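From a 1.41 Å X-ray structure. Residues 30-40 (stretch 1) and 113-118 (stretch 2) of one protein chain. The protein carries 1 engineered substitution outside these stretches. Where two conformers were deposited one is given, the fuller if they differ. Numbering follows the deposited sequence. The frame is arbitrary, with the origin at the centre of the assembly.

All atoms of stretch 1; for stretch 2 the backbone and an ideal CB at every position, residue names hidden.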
# COMPACT_ATOMS: atom_id res chain seq x y z
N GLU A 30 1.15 -14.21 2.69
CA GLU A 30 1.26 -14.13 4.15
C GLU A 30 1.39 -12.71 4.64
O GLU A 30 2.28 -11.99 4.10
CB GLU A 30 2.52 -14.89 4.63
CG GLU A 30 2.55 -14.97 6.14
CD GLU A 30 3.58 -15.99 6.65
OE1 GLU A 30 4.54 -16.23 5.90
OE2 GLU A 30 3.43 -16.53 7.78
N VAL A 31 0.56 -12.27 5.57
CA VAL A 31 0.66 -10.92 6.16
C VAL A 31 0.63 -11.05 7.66
O VAL A 31 -0.23 -11.68 8.31
CB VAL A 31 -0.47 -10.02 5.61
CG1 VAL A 31 -0.50 -8.66 6.25
CG2 VAL A 31 -0.39 -9.88 4.07
N LEU A 32 1.62 -10.39 8.27
CA LEU A 32 1.62 -10.15 9.71
C LEU A 32 1.26 -8.70 10.03
O LEU A 32 1.70 -7.74 9.33
CB LEU A 32 2.98 -10.48 10.34
CG LEU A 32 3.61 -11.84 10.06
CD1 LEU A 32 4.87 -11.95 10.95
CD2 LEU A 32 2.66 -13.01 10.30
N ASP A 33 0.43 -8.54 11.08
CA ASP A 33 0.07 -7.21 11.56
C ASP A 33 1.22 -6.55 12.32
O ASP A 33 2.29 -7.11 12.47
CB ASP A 33 -1.15 -7.27 12.47
CG ASP A 33 -1.01 -8.00 13.78
OD1 ASP A 33 0.10 -8.12 14.31
OD2 ASP A 33 -2.04 -8.47 14.35
N ALA A 34 0.96 -5.35 12.86
CA ALA A 34 2.03 -4.58 13.49
C ALA A 34 2.59 -5.22 14.76
O ALA A 34 3.69 -4.85 15.19
CB ALA A 34 1.53 -3.17 13.77
N ASP A 35 1.89 -6.18 15.36
CA ASP A 35 2.40 -6.92 16.50
C ASP A 35 2.95 -8.26 16.04
O ASP A 35 3.25 -9.13 16.87
CB ASP A 35 1.36 -7.21 17.59
CG ASP A 35 0.31 -6.12 17.70
OD1 ASP A 35 0.68 -5.05 18.24
OD2 ASP A 35 -0.83 -6.39 17.26
N HIS A 36 3.09 -8.40 14.74
CA HIS A 36 3.69 -9.60 14.19
C HIS A 36 2.82 -10.80 14.44
O HIS A 36 3.28 -11.94 14.56
CB HIS A 36 5.09 -9.71 14.82
CG HIS A 36 5.91 -8.68 14.09
ND1 HIS A 36 6.38 -7.54 14.69
CD2 HIS A 36 6.32 -8.62 12.79
CE1 HIS A 36 7.05 -6.81 13.83
NE2 HIS A 36 7.03 -7.45 12.67
N LYS A 37 1.50 -10.57 14.49
CA LYS A 37 0.66 -11.79 14.53
C LYS A 37 0.07 -12.05 13.17
O LYS A 37 -0.01 -11.12 12.34
CB LYS A 37 -0.43 -11.65 15.56
CG LYS A 37 0.11 -11.45 16.98
CD LYS A 37 -1.04 -10.91 17.82
CE LYS A 37 -2.00 -10.09 16.95
NZ LYS A 37 -2.22 -8.69 17.46
N PRO A 38 -0.36 -13.25 12.88
CA PRO A 38 -0.91 -13.47 11.54
C PRO A 38 -2.15 -12.60 11.35
O PRO A 38 -2.97 -12.53 12.29
CB PRO A 38 -1.28 -14.94 11.53
CG PRO A 38 -0.42 -15.51 12.62
CD PRO A 38 -0.43 -14.46 13.71
N TYR A 39 -2.20 -11.98 10.17
CA TYR A 39 -3.35 -11.09 9.93
C TYR A 39 -4.33 -11.74 8.97
O TYR A 39 -3.92 -12.18 7.90
CB TYR A 39 -2.86 -9.73 9.43
CG TYR A 39 -3.96 -8.74 9.13
CD1 TYR A 39 -4.55 -7.99 10.15
CD2 TYR A 39 -4.40 -8.53 7.83
CE1 TYR A 39 -5.55 -7.08 9.88
CE2 TYR A 39 -5.41 -7.62 7.57
CZ TYR A 39 -5.98 -6.89 8.58
OH TYR A 39 -6.98 -5.99 8.29
N ASN A 40 -5.60 -11.82 9.35
CA ASN A 40 -6.68 -12.32 8.51
C ASN A 40 -6.98 -11.36 7.36
O ASN A 40 -7.88 -10.52 7.43
CB ASN A 40 -7.95 -12.57 9.34
CG ASN A 40 -8.98 -13.43 8.62
OD1 ASN A 40 -10.04 -13.76 9.16
ND2 ASN A 40 -8.68 -13.82 7.40
N UNK A 113 -6.58 3.62 9.85
CA UNK A 113 -6.71 2.34 9.13
C UNK A 113 -5.64 1.37 9.61
O UNK A 113 -4.69 1.85 10.25
CB UNK A 113 -6.60 2.55 7.62
N UNK A 114 -5.73 0.07 9.35
CA UNK A 114 -4.70 -0.88 9.77
C UNK A 114 -3.32 -0.69 9.16
O UNK A 114 -3.14 -0.46 7.96
CB UNK A 114 -5.18 -2.30 9.44
N UNK A 115 -2.34 -0.85 10.07
CA UNK A 115 -0.93 -0.78 9.65
C UNK A 115 -0.29 -2.13 9.98
O UNK A 115 -0.46 -2.69 11.07
CB UNK A 115 -0.19 0.37 10.34
N UNK A 116 0.42 -2.62 9.00
CA UNK A 116 0.97 -3.97 9.10
C UNK A 116 2.40 -3.92 9.65
O UNK A 116 2.97 -2.84 9.88
CB UNK A 116 0.95 -4.66 7.74
N UNK A 117 2.98 -5.12 9.88
CA UNK A 117 4.40 -5.12 10.25
C UNK A 117 5.28 -4.65 9.09
O UNK A 117 4.87 -4.85 7.92
CB UNK A 117 4.83 -6.52 10.70
N UNK A 118 6.45 -4.08 9.38
CA UNK A 118 7.40 -3.56 8.39
C UNK A 118 7.92 -4.65 7.49
O UNK A 118 8.15 -5.78 7.94
CB UNK A 118 8.57 -2.87 9.08

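Stretch 1 folds back on itself through a type I beta turn from Asp33 to His36, and stretch 2 runs alongside it with a single beta bridge between Asp33 and position 116.

Position 113 lies beyond the reach of stretch 1: its ideal CB has nothing of that stretch within 5.5 Å, so the contact sets no preference. The residue is Phe113, whose ring makes no contact here.

At position 114 CA-to-CB points toward stretch 1, and the ideal CB stands 4.3 Å from Tyr39 OH. The phi of -63° and psi of 138° are open to most residues and also suit proline; a compact side chain could rest near the phenol oxygen without needing a polar group. Pro114 is found, with CG 4.1 Å from Tyr39 OH, a loose contact with a hydroxyl that is hydrogen-bonded elsewhere in the structure.

Position 115 directs its CB sideways, and the nearest atom of stretch 1, Ala34 CB, is 5.2 Å from the ideal CB. With extended backbone angles and little to meet, many side chains would serve, beta-branched ones among them. Ile115 occupies it, and the end of its side chain leads away. The backbone does more: Ile115 O lies 3.4 Å from Ala34 CB and accepts from water 1 (2.6 Å from the water O), which in turn accepts from Ala34 N at 3.2 Å and so links the two stretches.

Position 116 also points sideways, but into richer surroundings. The ideal CB is 3.5 Å from Leu32 O and 4.5 Å from Val31 CG1, and the ring of Tyr39 is nearby. Apart from the carbonyl oxygen Leu32 O, these are apolar groups, with no charge to pair with, and favour a flexible hydrophobic chain such as leucine or methionine, long enough to reach the ring. The deposited Met116, with chi1 and chi2 both m, bends its thioether over one face of Tyr39. Met116 SD and Met116 CE each lie 3.9 Å from the Tyr39 ring centroid, 15° and 13° off the ring normal, combining a sulfur-aromatic contact with a CH-pi contact. Met116 SD also packs 3.6 Å from Val31 CG1, so the side chain bridges the valine and the tyrosine. Taken as a whole residue, Met116 has the largest area of stretch 2 covered by stretch 1.

At position 117 CA-to-CB points toward stretch 1 and space is short: the ideal CB is 3.1 Å from His36 NE2, 3.2 Å from Asp33 O and 3.6 Å from Leu32 O. Such crowding calls for a very small residue, alanine or glycine. Ala117 fits, its CB approaching the imidazole obliquely and lying 4.4 Å from Leu32 CB. Its amide anchors the pairing, with Ala117 N donating to Leu32 O at 3.0 Å and a nearly straight angle of 167°.

Position 118 has no stretch 1 atom within 5.5 Å of its ideal CB, leaving room for a long polar chain. Lys118 starts sideways and the end of its side chain leads away, while water 2 donates to Lys118 O at 2.7 Å from its O and is hydrogen-bonded to His36 NE2 at 2.8 Å.

Stretch 2, residues 113-118: FPIMAK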
# COMPACT_ATOMS: atom_id res chain seq x y z
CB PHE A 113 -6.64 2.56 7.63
CG PHE A 113 -5.66 3.59 7.12
CD1 PHE A 113 -4.33 3.28 6.96
CD2 PHE A 113 -6.00 4.88 6.80
CE1 PHE A 113 -3.36 4.16 6.48
CE2 PHE A 113 -5.09 5.79 6.30
CZ PHE A 113 -3.73 5.47 6.17
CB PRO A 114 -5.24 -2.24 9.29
CG PRO A 114 -6.73 -2.02 9.36
CD PRO A 114 -6.88 -0.63 8.73
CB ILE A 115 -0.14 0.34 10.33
CG1 ILE A 115 -0.82 1.71 10.20
CG2 ILE A 115 1.29 0.41 9.84
CD1 ILE A 115 -0.40 2.72 11.23
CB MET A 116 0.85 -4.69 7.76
CG MET A 116 -0.59 -4.74 7.22
SD MET A 116 -1.69 -5.83 8.16
CE MET A 116 -2.77 -4.66 8.98
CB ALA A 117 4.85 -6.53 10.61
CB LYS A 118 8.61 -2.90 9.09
CG LYS A 118 8.17 -1.59 9.75
CD LYS A 118 9.30 -0.78 10.39
CE LYS A 118 8.96 0.71 10.34
NZ LYS A 118 9.68 1.50 11.39
O HOH W 1 -1.96 -3.98 12.75
O HOH W 2 8.48 -7.02 10.37
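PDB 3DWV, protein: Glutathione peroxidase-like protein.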